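CRISPR-associated protein, Cse2 family (PDB 3WA8) probably acts as the CasB small subunit of a type I-E CRISPR surveillance complex, binding G-rich crRNA sequence and stabilising the R-loop. Local coordinates at residues R129-A132 / L133-D137; D121-K124 / S125-Q128. One frame throughout, in Å; residues are numbered along the deposited sequence.

Contact 1. Residues R129-A132 / L133-D137; sequences RFIA and LLDAD
R129 meets L133 through the backbone: L133 N donates to R129 O over 2.9 Å, one ordinary i to i+4 turn of helix 124-135. F130 repeats the pattern one residue on, with L134 N bonded to F130 O at 3.0 Å, and adds the main side-chain contact. With its CG anti to the backbone N (chi1 170°), the phenyl ring is carried to the next turn, where L134 crosses it and sets CG over one face in a CH-pi contact, 4.2 Å from the centroid, while L134 CD1 reaches F130 CZ at 3.6 Å. I131 and D135 run side by side on the outer face, with I131 CG2 3.8 Å from D135 OD2; D135 N gives I131 O a weak bond. The same amide donates to A132 O at 3.2 Å, an i to i+3 bond entering well above the carbonyl plane, and is thus shared between two carbonyls. A132 O also takes a bond from R144 of helix 141-154. Inward, F130 stacks on F187 of helix 178-197 and touches M148 of helix 141-154 and I113 of helix 109-119; L133 packs on I113, R144 and W183, and L134 on W183 and A184 of helix 178-197.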
loop_
_atom_site.group_PDB
_atom_site.type_symbol
_atom_site.label_atom_id
_atom_site.label_comp_id
_atom_site.label_asym_id
_atom_site.label_seq_id
_atom_site.Cartn_x
_atom_site.Cartn_y
_atom_site.Cartn_z
ATOM N N ARG A 129 -10.239 -1.590 -12.944
ATOM C CA ARG A 129 -9.956 -0.761 -11.793
ATOM C C ARG A 129 -8.448 -0.730 -11.570
ATOM O O ARG A 129 -7.899 0.315 -11.200
ATOM C CB ARG A 129 -10.713 -1.249 -10.558
ATOM C CG ARG A 129 -10.431 -0.433 -9.307
ATOM C CD ARG A 129 -11.561 -0.553 -8.284
ATOM N NE ARG A 129 -12.534 0.527 -8.401
ATOM C CZ ARG A 129 -13.809 0.416 -8.056
ATOM N NH1 ARG A 129 -14.272 -0.736 -7.589
ATOM N NH2 ARG A 129 -14.636 1.448 -8.199
ATOM N N PHE A 130 -7.795 -1.857 -11.849
ATOM C CA PHE A 130 -6.362 -1.982 -11.680
ATOM C C PHE A 130 -5.588 -1.173 -12.713
ATOM O O PHE A 130 -4.586 -0.503 -12.392
ATOM C CB PHE A 130 -5.952 -3.456 -11.727
ATOM C CG PHE A 130 -4.466 -3.674 -11.808
ATOM C CD1 PHE A 130 -3.609 -3.106 -10.873
ATOM C CD2 PHE A 130 -3.923 -4.470 -12.821
ATOM C CE1 PHE A 130 -2.227 -3.308 -10.951
ATOM C CE2 PHE A 130 -2.552 -4.675 -12.917
ATOM C CZ PHE A 130 -1.697 -4.100 -11.965
ATOM N N ILE A 131 -6.036 -1.250 -13.960
ATOM C CA ILE A 131 -5.391 -0.490 -15.003
ATOM C C ILE A 131 -5.579 0.979 -14.664
ATOM O O ILE A 131 -4.654 1.771 -14.769
ATOM C CB ILE A 131 -5.958 -0.840 -16.374
ATOM C CG1 ILE A 131 -5.312 -2.126 -16.883
ATOM C CG2 ILE A 131 -5.665 0.234 -17.347
ATOM C CD1 ILE A 131 -6.102 -2.828 -17.983
ATOM N N ALA A 132 -6.765 1.323 -14.191
ATOM C CA ALA A 132 -7.056 2.707 -13.888
ATOM C C ALA A 132 -6.131 3.187 -12.790
ATOM O O ALA A 132 -5.670 4.322 -12.820
ATOM C CB ALA A 132 -8.480 2.871 -13.477
ATOM N N LEU A 133 -5.868 2.313 -11.819
ATOM C CA LEU A 133 -4.918 2.587 -10.759
ATOM C C LEU A 133 -3.528 2.857 -11.340
ATOM O O LEU A 133 -2.889 3.846 -10.988
ATOM C CB LEU A 133 -4.884 1.427 -9.775
ATOM C CG LEU A 133 -4.022 1.594 -8.532
ATOM C CD1 LEU A 133 -4.521 2.683 -7.654
ATOM C CD2 LEU A 133 -3.965 0.314 -7.779
ATOM N N LEU A 134 -3.062 2.025 -12.262
ATOM C CA LEU A 134 -1.726 2.258 -12.803
ATOM C C LEU A 134 -1.617 3.568 -13.597
ATOM O O LEU A 134 -0.505 4.046 -13.851
ATOM C CB LEU A 134 -1.257 1.082 -13.659
ATOM C CG LEU A 134 -1.161 -0.305 -13.041
ATOM C CD1 LEU A 134 -0.658 -1.303 -14.065
ATOM C CD2 LEU A 134 -0.232 -0.268 -11.855
ATOM N N ASP A 135 -2.754 4.135 -14.003
ATOM C CA ASP A 135 -2.767 5.396 -14.767
ATOM C C ASP A 135 -2.759 6.643 -13.884
ATOM O O ASP A 135 -2.486 7.740 -14.359
ATOM C CB ASP A 135 -4.009 5.475 -15.653
ATOM C CG ASP A 135 -3.826 4.793 -16.970
ATOM O OD1 ASP A 135 -2.888 5.176 -17.710
ATOM O OD2 ASP A 135 -4.626 3.883 -17.281
ATOM N N ALA A 136 -3.108 6.473 -12.612
ATOM C CA ALA A 136 -3.322 7.587 -11.724
ATOM C C ALA A 136 -2.133 8.521 -11.735
ATOM O O ALA A 136 -1.000 8.077 -11.823
ATOM C CB ALA A 136 -3.568 7.081 -10.332
ATOM N N ASP A 137 -2.399 9.820 -11.673
ATOM C CA ASP A 137 -1.382 10.791 -11.313
ATOM C C ASP A 137 -1.421 11.036 -9.797
ATOM O O ASP A 137 -2.267 10.491 -9.077
ATOM C CB ASP A 137 -1.565 12.083 -12.095
ATOM C CG ASP A 137 -2.919 12.748 -11.845
ATOM O OD1 ASP A 137 -3.551 12.483 -10.784
ATOM O OD2 ASP A 137 -3.340 13.571 -12.716
#

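Contact 2. Residues D121-K124 / S125-Q128; sequences DQSK and SIEQ
S123 caps the first turn of helix 124-135, and I126 N is the amide it serves. The side-chain oxygen S123 OG accepts from I126 N at 3.2 Å, with an N-H...O angle of 152°. The same N-H also reaches S123 O at 2.9 Å, but that bond is more bent and comes from above the carbonyl plane. I126 N is therefore shared between the hydroxyl and the carbonyl of one serine. S123 O has a second, weak bond from E127 N. The i to i+4 pattern, weak there, is firm at the next residue, where Q128 N donates to K124 O at 2.9 Å; this bond is straighter (159°) than that from I126 N to S123 O and lies closer to the carbonyl plane.

Apolar contact is slight. I126 has CD1 4.0 Å from S123 CB, so the end of the isoleucine lies against the capping residue; elsewhere I126 packs on L116 and Y117 of helix 109-119.

The charged side chains are only loosely associated. K124 and E127 lie side by side and point the same way, their contact being K124 CG against E127 OE1 at 3.7 Å. The ammonium does not close on the carboxylate, since K124 NZ stays 6.2 Å from E127 OE1. With CG anti to the backbone N (chi1 -167°) and the chain extended, E127 carries its carboxylate out beside K124 CG and up to Y188 on helix 178-197, whose hydroxyl is hydrogen-bonded to E127 OE2.

The bond to S123 OG makes S123 a serine N-cap, a side-chain oxygen taking up an amide of the first turn at the point where the loop after helix 109-119 becomes helix 124-135.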
loop_
_atom_site.group_PDB
_atom_site.type_symbol
_atom_site.label_atom_id
_atom_site.label_comp_id
_atom_site.label_asym_id
_atom_site.label_seq_id
_atom_site.Cartn_x
_atom_site.Cartn_y
_atom_site.Cartn_z
ATOM N N ASP A 121 -13.155 -14.621 -9.749
ATOM C CA ASP A 121 -13.357 -15.239 -11.065
ATOM C C ASP A 121 -12.654 -14.586 -12.228
ATOM O O ASP A 121 -13.168 -14.625 -13.346
ATOM C CB ASP A 121 -14.834 -15.294 -11.409
ATOM C CG ASP A 121 -15.409 -16.602 -11.118
ATOM O OD1 ASP A 121 -15.352 -16.998 -9.933
ATOM O OD2 ASP A 121 -15.891 -17.239 -12.075
ATOM N N GLN A 122 -11.485 -14.003 -11.982
ATOM C CA GLN A 122 -10.759 -13.272 -13.028
ATOM C C GLN A 122 -11.654 -12.159 -13.560
ATOM O O GLN A 122 -11.856 -12.039 -14.775
ATOM C CB GLN A 122 -10.326 -14.200 -14.173
ATOM C CG GLN A 122 -9.865 -15.583 -13.738
ATOM C CD GLN A 122 -9.048 -16.270 -14.798
ATOM O OE1 GLN A 122 -9.514 -17.220 -15.436
ATOM N NE2 GLN A 122 -7.823 -15.787 -15.014
ATOM N N SER A 123 -12.188 -11.363 -12.631
ATOM C CA SER A 123 -13.209 -10.362 -12.921
ATOM C C SER A 123 -12.626 -9.193 -13.671
ATOM O O SER A 123 -11.739 -8.506 -13.164
ATOM C CB SER A 123 -13.861 -9.866 -11.628
ATOM O OG SER A 123 -13.913 -8.444 -11.579
ATOM N N LYS A 124 -13.142 -8.945 -14.868
ATOM C CA LYS A 124 -12.595 -7.866 -15.674
ATOM C C LYS A 124 -12.734 -6.481 -15.033
ATOM O O LYS A 124 -11.902 -5.595 -15.268
ATOM C CB LYS A 124 -13.071 -7.930 -17.127
ATOM C CG LYS A 124 -12.032 -8.633 -18.021
ATOM C CD LYS A 124 -12.632 -9.092 -19.352
ATOM C CE LYS A 124 -11.783 -10.204 -20.004
ATOM N NZ LYS A 124 -12.453 -10.853 -21.187
ATOM N N SER A 125 -13.729 -6.298 -14.177
ATOM C CA SER A 125 -13.820 -5.029 -13.505
ATOM C C SER A 125 -12.634 -4.805 -12.540
ATOM O O SER A 125 -12.197 -3.669 -12.358
ATOM C CB SER A 125 -15.178 -4.839 -12.832
ATOM O OG SER A 125 -15.240 -5.551 -11.620
ATOM N N ILE A 126 -12.086 -5.858 -11.931
ATOM C CA ILE A 126 -10.933 -5.618 -11.065
ATOM C C ILE A 126 -9.739 -5.260 -11.942
ATOM O O ILE A 126 -8.925 -4.386 -11.581
ATOM C CB ILE A 126 -10.611 -6.784 -10.067
ATOM C CG1 ILE A 126 -11.386 -6.618 -8.751
ATOM C CG2 ILE A 126 -9.119 -6.802 -9.682
ATOM C CD1 ILE A 126 -12.765 -7.229 -8.758
ATOM N N GLU A 127 -9.648 -5.908 -13.104
ATOM C CA GLU A 127 -8.533 -5.654 -13.987
ATOM C C GLU A 127 -8.578 -4.218 -14.451
ATOM O O GLU A 127 -7.549 -3.537 -14.485
ATOM C CB GLU A 127 -8.564 -6.575 -15.174
ATOM C CG GLU A 127 -7.285 -6.573 -15.965
ATOM C CD GLU A 127 -7.354 -7.530 -17.109
ATOM O OE1 GLU A 127 -8.486 -7.820 -17.550
ATOM O OE2 GLU A 127 -6.293 -8.003 -17.565
ATOM N N GLN A 128 -9.779 -3.748 -14.776
ATOM C CA GLN A 128 -9.964 -2.368 -15.213
ATOM C C GLN A 128 -9.671 -1.356 -14.117
ATOM O O GLN A 128 -8.913 -0.412 -14.316
ATOM C CB GLN A 128 -11.352 -2.171 -15.800
ATOM C CG GLN A 128 -11.411 -2.558 -17.281
ATOM C CD GLN A 128 -12.832 -2.729 -17.740
ATOM O OE1 GLN A 128 -13.765 -2.218 -17.093
ATOM N NE2 GLN A 128 -13.030 -3.453 -18.849
#

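Overall arrangement
Both contacts belong to helix 124-135 and follow each other along the chain, their centres about 13 Å apart: contact 2 marks where the helix starts, contact 1 takes in its last turns and the start of the following loop. Contact 2 is at the surface, about 19 Å from the centre of the chain, and is mainly polar, relying on a serine cap at the first turn. Contact 1 lies nearer, about 14 Å from that centre, and is partly buried; its side-chain part is mainly apolar, an aromatic ring and a leucine one turn apart. Helices 109-119 and 178-197 border both, and helix 141-154 also packs on contact 1.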